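Local structure of carboxylesterase (Ferroplasma acidiphilum, 3WJ2) at residues R116-N128 with M209-N220. The protein probably hydrolyses carboxylic ester bonds, as carboxylesterases of the alpha/beta-hydrolase fold do. Residues are numbered along the deposited sequence; the frame is centred on the assembly and turned at random.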
loop_
_atom_site.group_PDB
_atom_site.type_symbol
_atom_site.label_atom_id
_atom_site.label_comp_id
_atom_site.label_asym_id
_atom_site.label_seq_id
_atom_site.Cartn_x
_atom_site.Cartn_y
_atom_site.Cartn_z
ATOM N N ARG B 116 -3.012 27.350 24.535
ATOM C CA ARG B 116 -3.192 26.683 25.874
ATOM C C ARG B 116 -3.206 25.158 25.657
ATOM O O ARG B 116 -3.753 24.623 24.643
ATOM C CB ARG B 116 -4.448 27.183 26.540
ATOM C CG ARG B 116 -4.229 28.683 26.961
ATOM C CD ARG B 116 -5.556 29.291 27.485
ATOM N NE ARG B 116 -6.562 29.274 26.417
ATOM C CZ ARG B 116 -7.863 29.521 26.554
ATOM N NH1 ARG B 116 -8.272 29.782 27.832
ATOM N NH2 ARG B 116 -8.710 29.473 25.529
ATOM N N LEU B 117 -2.637 24.443 26.629
ATOM C CA LEU B 117 -2.399 23.030 26.492
ATOM C C LEU B 117 -3.309 22.213 27.406
ATOM O O LEU B 117 -3.751 22.623 28.467
ATOM C CB LEU B 117 -0.904 22.690 26.837
ATOM C CG LEU B 117 0.030 23.458 25.942
ATOM C CD1 LEU B 117 1.510 23.296 26.575
ATOM C CD2 LEU B 117 -0.040 22.903 24.529
ATOM N N ALA B 118 -3.559 20.976 26.949
ATOM C CA ALA B 118 -4.420 20.021 27.638
ATOM C C ALA B 118 -3.555 19.151 28.547
ATOM O O ALA B 118 -2.304 19.081 28.365
ATOM C CB ALA B 118 -5.039 19.108 26.563
ATOM N N PRO B 119 -4.192 18.554 29.593
ATOM C CA PRO B 119 -5.626 18.532 29.911
ATOM C C PRO B 119 -6.080 19.701 30.754
ATOM O O PRO B 119 -7.307 19.799 31.004
ATOM C CB PRO B 119 -5.769 17.220 30.762
ATOM C CG PRO B 119 -4.413 17.205 31.469
ATOM C CD PRO B 119 -3.407 17.655 30.459
ATOM N N GLU B 120 -5.139 20.587 31.138
ATOM C CA GLU B 120 -5.570 21.711 31.935
ATOM C C GLU B 120 -6.560 22.551 31.157
ATOM O O GLU B 120 -7.488 23.121 31.735
ATOM C CB GLU B 120 -4.390 22.536 32.444
ATOM C CG GLU B 120 -3.408 21.768 33.349
ATOM C CD GLU B 120 -2.269 21.024 32.604
ATOM O OE1 GLU B 120 -1.282 20.640 33.282
ATOM O OE2 GLU B 120 -2.324 20.867 31.365
ATOM N N HIS B 121 -6.361 22.596 29.839
ATOM C CA HIS B 121 -7.191 23.379 28.949
ATOM C C HIS B 121 -7.600 22.420 27.805
ATOM O O HIS B 121 -6.771 22.092 26.924
ATOM C CB HIS B 121 -6.487 24.615 28.394
ATOM C CG HIS B 121 -5.996 25.532 29.449
ATOM N ND1 HIS B 121 -6.798 26.466 30.068
ATOM C CD2 HIS B 121 -4.773 25.632 30.007
ATOM C CE1 HIS B 121 -6.078 27.076 31.005
ATOM N NE2 HIS B 121 -4.858 26.583 30.993
ATOM N N LYS B 122 -8.819 21.957 27.869
ATOM C CA LYS B 122 -9.298 20.994 26.883
ATOM C C LYS B 122 -9.882 21.685 25.667
ATOM O O LYS B 122 -10.164 22.930 25.676
ATOM C CB LYS B 122 -10.345 20.081 27.563
ATOM C CG LYS B 122 -9.580 19.033 28.401
ATOM C CD LYS B 122 -10.508 18.152 29.132
ATOM C CE LYS B 122 -9.774 17.112 29.866
ATOM N NZ LYS B 122 -9.360 15.901 29.089
ATOM N N PHE B 123 -10.109 20.892 24.617
ATOM C CA PHE B 123 -10.847 21.414 23.464
ATOM C C PHE B 123 -12.121 22.035 23.933
ATOM O O PHE B 123 -12.841 21.470 24.820
ATOM C CB PHE B 123 -11.171 20.248 22.498
ATOM C CG PHE B 123 -11.971 20.663 21.300
ATOM C CD1 PHE B 123 -11.372 21.295 20.229
ATOM C CD2 PHE B 123 -13.384 20.546 21.325
ATOM C CE1 PHE B 123 -12.052 21.720 19.107
ATOM C CE2 PHE B 123 -14.151 20.969 20.163
ATOM C CZ PHE B 123 -13.531 21.562 19.082
ATOM N N PRO B 124 -12.451 23.242 23.450
ATOM C CA PRO B 124 -11.901 23.941 22.284
ATOM C C PRO B 124 -10.882 25.028 22.623
ATOM O O PRO B 124 -10.691 25.878 21.759
ATOM C CB PRO B 124 -13.152 24.591 21.659
ATOM C CG PRO B 124 -13.938 25.132 22.899
ATOM C CD PRO B 124 -13.777 23.857 23.852
ATOM N N ASP B 125 -10.211 24.989 23.801
ATOM C CA ASP B 125 -9.354 26.132 24.125
ATOM C C ASP B 125 -8.209 26.361 23.069
ATOM O O ASP B 125 -8.043 27.465 22.618
ATOM C CB ASP B 125 -8.735 26.004 25.560
ATOM C CG ASP B 125 -9.828 26.112 26.671
ATOM O OD1 ASP B 125 -11.003 26.453 26.339
ATOM O OD2 ASP B 125 -9.520 25.844 27.867
ATOM N N ALA B 126 -7.426 25.314 22.729
ATOM C CA ALA B 126 -6.275 25.586 21.786
ATOM C C ALA B 126 -6.858 26.037 20.470
ATOM O O ALA B 126 -6.246 26.851 19.779
ATOM C CB ALA B 126 -5.499 24.284 21.588
ATOM N N PHE B 127 -7.937 25.361 20.074
ATOM C CA PHE B 127 -8.531 25.755 18.790
ATOM C C PHE B 127 -8.951 27.242 18.798
ATOM O O PHE B 127 -8.704 27.976 17.838
ATOM C CB PHE B 127 -9.761 24.827 18.512
ATOM C CG PHE B 127 -10.584 25.338 17.383
ATOM C CD1 PHE B 127 -10.161 25.271 16.057
ATOM C CD2 PHE B 127 -11.765 26.052 17.705
ATOM C CE1 PHE B 127 -10.945 25.848 15.024
ATOM C CE2 PHE B 127 -12.528 26.655 16.672
ATOM C CZ PHE B 127 -12.117 26.562 15.328
ATOM N N ASN B 128 -9.683 27.668 19.850
ATOM C CA ASN B 128 -10.076 29.050 19.955
ATOM C C ASN B 128 -8.846 29.972 20.043
ATOM O O ASN B 128 -8.880 31.069 19.504
ATOM C CB ASN B 128 -10.956 29.233 21.210
ATOM C CG ASN B 128 -12.372 28.652 21.027
ATOM O OD1 ASN B 128 -12.862 28.427 19.870
ATOM N ND2 ASN B 128 -13.048 28.407 22.180
ATOM N N MET B 209 -0.000 6.193 22.573
ATOM C CA MET B 209 0.166 7.658 22.844
ATOM C C MET B 209 -0.841 8.513 22.079
ATOM O O MET B 209 -1.299 9.563 22.605
ATOM C CB MET B 209 1.599 8.101 22.525
ATOM C CG MET B 209 2.493 7.635 23.657
ATOM S SD MET B 209 1.927 8.225 25.358
ATOM C CE MET B 209 2.054 10.021 25.098
ATOM N N ILE B 210 -1.156 8.137 20.815
ATOM C CA ILE B 210 -2.148 8.902 20.066
ATOM C C ILE B 210 -3.438 8.922 20.889
ATOM O O ILE B 210 -4.091 9.965 20.994
ATOM C CB ILE B 210 -2.375 8.299 18.667
ATOM C CG1 ILE B 210 -1.164 8.576 17.813
ATOM C CG2 ILE B 210 -3.627 8.931 17.981
ATOM C CD1 ILE B 210 -1.125 7.732 16.408
ATOM N N ARG B 211 -3.800 7.770 21.440
ATOM C CA ARG B 211 -5.028 7.734 22.297
ATOM C C ARG B 211 -4.936 8.580 23.538
ATOM O O ARG B 211 -5.912 9.272 23.903
ATOM C CB ARG B 211 -5.489 6.285 22.614
ATOM C CG ARG B 211 -5.916 5.642 21.228
ATOM C CD ARG B 211 -6.672 4.263 21.354
ATOM N NE ARG B 211 -6.554 3.384 20.167
ATOM C CZ ARG B 211 -5.617 2.432 20.038
ATOM N NH1 ARG B 211 -4.723 2.248 21.011
ATOM N NH2 ARG B 211 -5.556 1.646 18.954
ATOM N N TYR B 212 -3.777 8.548 24.180
ATOM C CA TYR B 212 -3.525 9.277 25.413
ATOM C C TYR B 212 -3.687 10.764 25.083
ATOM O O TYR B 212 -4.445 11.440 25.782
ATOM C CB TYR B 212 -2.084 8.974 25.927
ATOM C CG TYR B 212 -1.544 9.811 27.102
ATOM C CD1 TYR B 212 -1.507 9.284 28.382
ATOM C CD2 TYR B 212 -1.050 11.097 26.915
ATOM C CE1 TYR B 212 -0.953 9.971 29.447
ATOM C CE2 TYR B 212 -0.619 11.849 27.988
ATOM C CZ TYR B 212 -0.546 11.272 29.254
ATOM O OH TYR B 212 0.031 11.971 30.274
ATOM N N PHE B 213 -3.061 11.247 24.021
ATOM C CA PHE B 213 -3.222 12.673 23.653
ATOM C C PHE B 213 -4.668 13.012 23.346
ATOM O O PHE B 213 -5.119 14.107 23.727
ATOM C CB PHE B 213 -2.346 13.043 22.471
ATOM C CG PHE B 213 -0.860 13.019 22.802
ATOM C CD1 PHE B 213 -0.411 13.629 23.942
ATOM C CD2 PHE B 213 0.069 12.381 21.934
ATOM C CE1 PHE B 213 0.975 13.622 24.329
ATOM C CE2 PHE B 213 1.458 12.392 22.294
ATOM C CZ PHE B 213 1.878 13.004 23.488
ATOM N N GLY B 214 -5.364 12.153 22.599
ATOM C CA GLY B 214 -6.723 12.524 22.213
ATOM C C GLY B 214 -7.581 12.531 23.431
ATOM O O GLY B 214 -8.475 13.348 23.550
ATOM N N ASN B 215 -7.380 11.599 24.357
ATOM C CA ASN B 215 -8.200 11.626 25.555
ATOM C C ASN B 215 -7.858 12.846 26.427
ATOM O O ASN B 215 -8.763 13.334 27.121
ATOM C CB ASN B 215 -8.018 10.345 26.371
ATOM C CG ASN B 215 -8.721 9.113 25.733
ATOM O OD1 ASN B 215 -9.579 9.226 24.854
ATOM N ND2 ASN B 215 -8.299 7.935 26.157
ATOM N N MET B 216 -6.592 13.302 26.463
ATOM C CA MET B 216 -6.289 14.475 27.245
ATOM C C MET B 216 -6.897 15.746 26.657
ATOM O O MET B 216 -7.292 16.655 27.401
ATOM C CB MET B 216 -4.776 14.738 27.448
ATOM C CG MET B 216 -3.988 13.662 28.256
ATOM S SD MET B 216 -4.641 13.572 29.957
ATOM C CE MET B 216 -3.790 12.111 30.526
ATOM N N TYR B 217 -6.981 15.820 25.340
ATOM C CA TYR B 217 -7.469 17.040 24.679
ATOM C C TYR B 217 -9.015 17.107 24.645
ATOM O O TYR B 217 -9.592 18.180 24.813
ATOM C CB TYR B 217 -6.927 17.070 23.234
ATOM C CG TYR B 217 -7.211 18.328 22.400
ATOM C CD1 TYR B 217 -7.094 19.623 22.946
ATOM C CD2 TYR B 217 -7.603 18.176 21.050
ATOM C CE1 TYR B 217 -7.334 20.816 22.112
ATOM C CE2 TYR B 217 -7.863 19.375 20.256
ATOM C CZ TYR B 217 -7.769 20.578 20.781
ATOM O OH TYR B 217 -7.972 21.619 19.940
ATOM N N SER B 218 -9.649 15.978 24.406
ATOM C CA SER B 218 -11.122 16.009 24.275
ATOM C C SER B 218 -11.700 16.171 25.659
ATOM O O SER B 218 -11.086 15.702 26.661
ATOM C CB SER B 218 -11.612 14.718 23.588
ATOM O OG SER B 218 -11.387 13.545 24.451
ATOM N N LYS B 219 -12.827 16.865 25.741
ATOM C CA LYS B 219 -13.627 16.859 26.984
ATOM C C LYS B 219 -14.366 15.516 27.159
ATOM O O LYS B 219 -14.417 14.934 28.258
ATOM C CB LYS B 219 -14.614 17.972 26.908
ATOM C CG LYS B 219 -14.104 19.233 27.495
ATOM C CD LYS B 219 -15.294 20.099 27.821
ATOM C CE LYS B 219 -14.853 21.337 28.590
ATOM N NZ LYS B 219 -14.162 21.067 29.907
ATOM N N ASN B 220 -14.923 15.002 26.063
ATOM C CA ASN B 220 -15.366 13.611 26.042
ATOM C C ASN B 220 -14.956 12.982 24.706
ATOM O O ASN B 220 -15.000 13.670 23.648
ATOM C CB ASN B 220 -16.871 13.580 26.148
ATOM C CG ASN B 220 -17.524 14.377 25.019
ATOM O OD1 ASN B 220 -17.726 13.864 23.893
ATOM N ND2 ASN B 220 -17.810 15.649 25.298
#
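Lys122 and Phe123 meet the carbonyl oxygens at the C-terminal end of helix 207-217 and of Ser218 just past it. In this alpha/beta-hydrolase fold, 116-128 follows strand 109-113 as a loop and ends in the first turn of helix 125-139, whose N-cap position is Pro124. Peptide bonds before Pro119 and Pro124 are both cis.

Three hydrogen bonds join the segments. Phe123 N donates to Tyr217 O at 2.8 Å, nearly straight and in the carbonyl plane. Lys122 NZ gives the other two. It reaches Met216 O at 2.8 Å from above the carbonyl plane and Ser218 O at 3.0 Å. The lysine chain runs extended along these carbonyls and bends only at its last torsion (chi4 -82°), which turns NZ onto the two oxygens. Its positive charge probably also suits the C-terminal end of the helix, where the helix dipole is expected to be negative. With an alanine in place of Lys122, the Met216 and Ser218 oxygens would probably lose this donor, and a gap would be likely to open beside the helix end.

The aromatic contact centres on Tyr217. Its CG is anti to the backbone N (chi1 -175°), which carries the ring to Phe123, with one face against Phe123 CB. That CB sits over the ring centre in a CH-pi contact, 3.9 Å from the centroid. The Phe123 ring then presents its edge toward the same ring in an offset edge-to-face pair, planes at 78°. Phe87 stacks on Tyr217, and Leu161 of helix 157-172 touches it too.

Apolar packing fills in around these bonds. Ala118 CB lies at the edge of the Tyr217 ring, while Ala126 CB approaches CE1 obliquely at 4.0 Å. Pro119 and Met216 run side by side, and both touch Pro29 of helix 29-43. Here Met216 SD lies 3.9 Å from Pro119 CB.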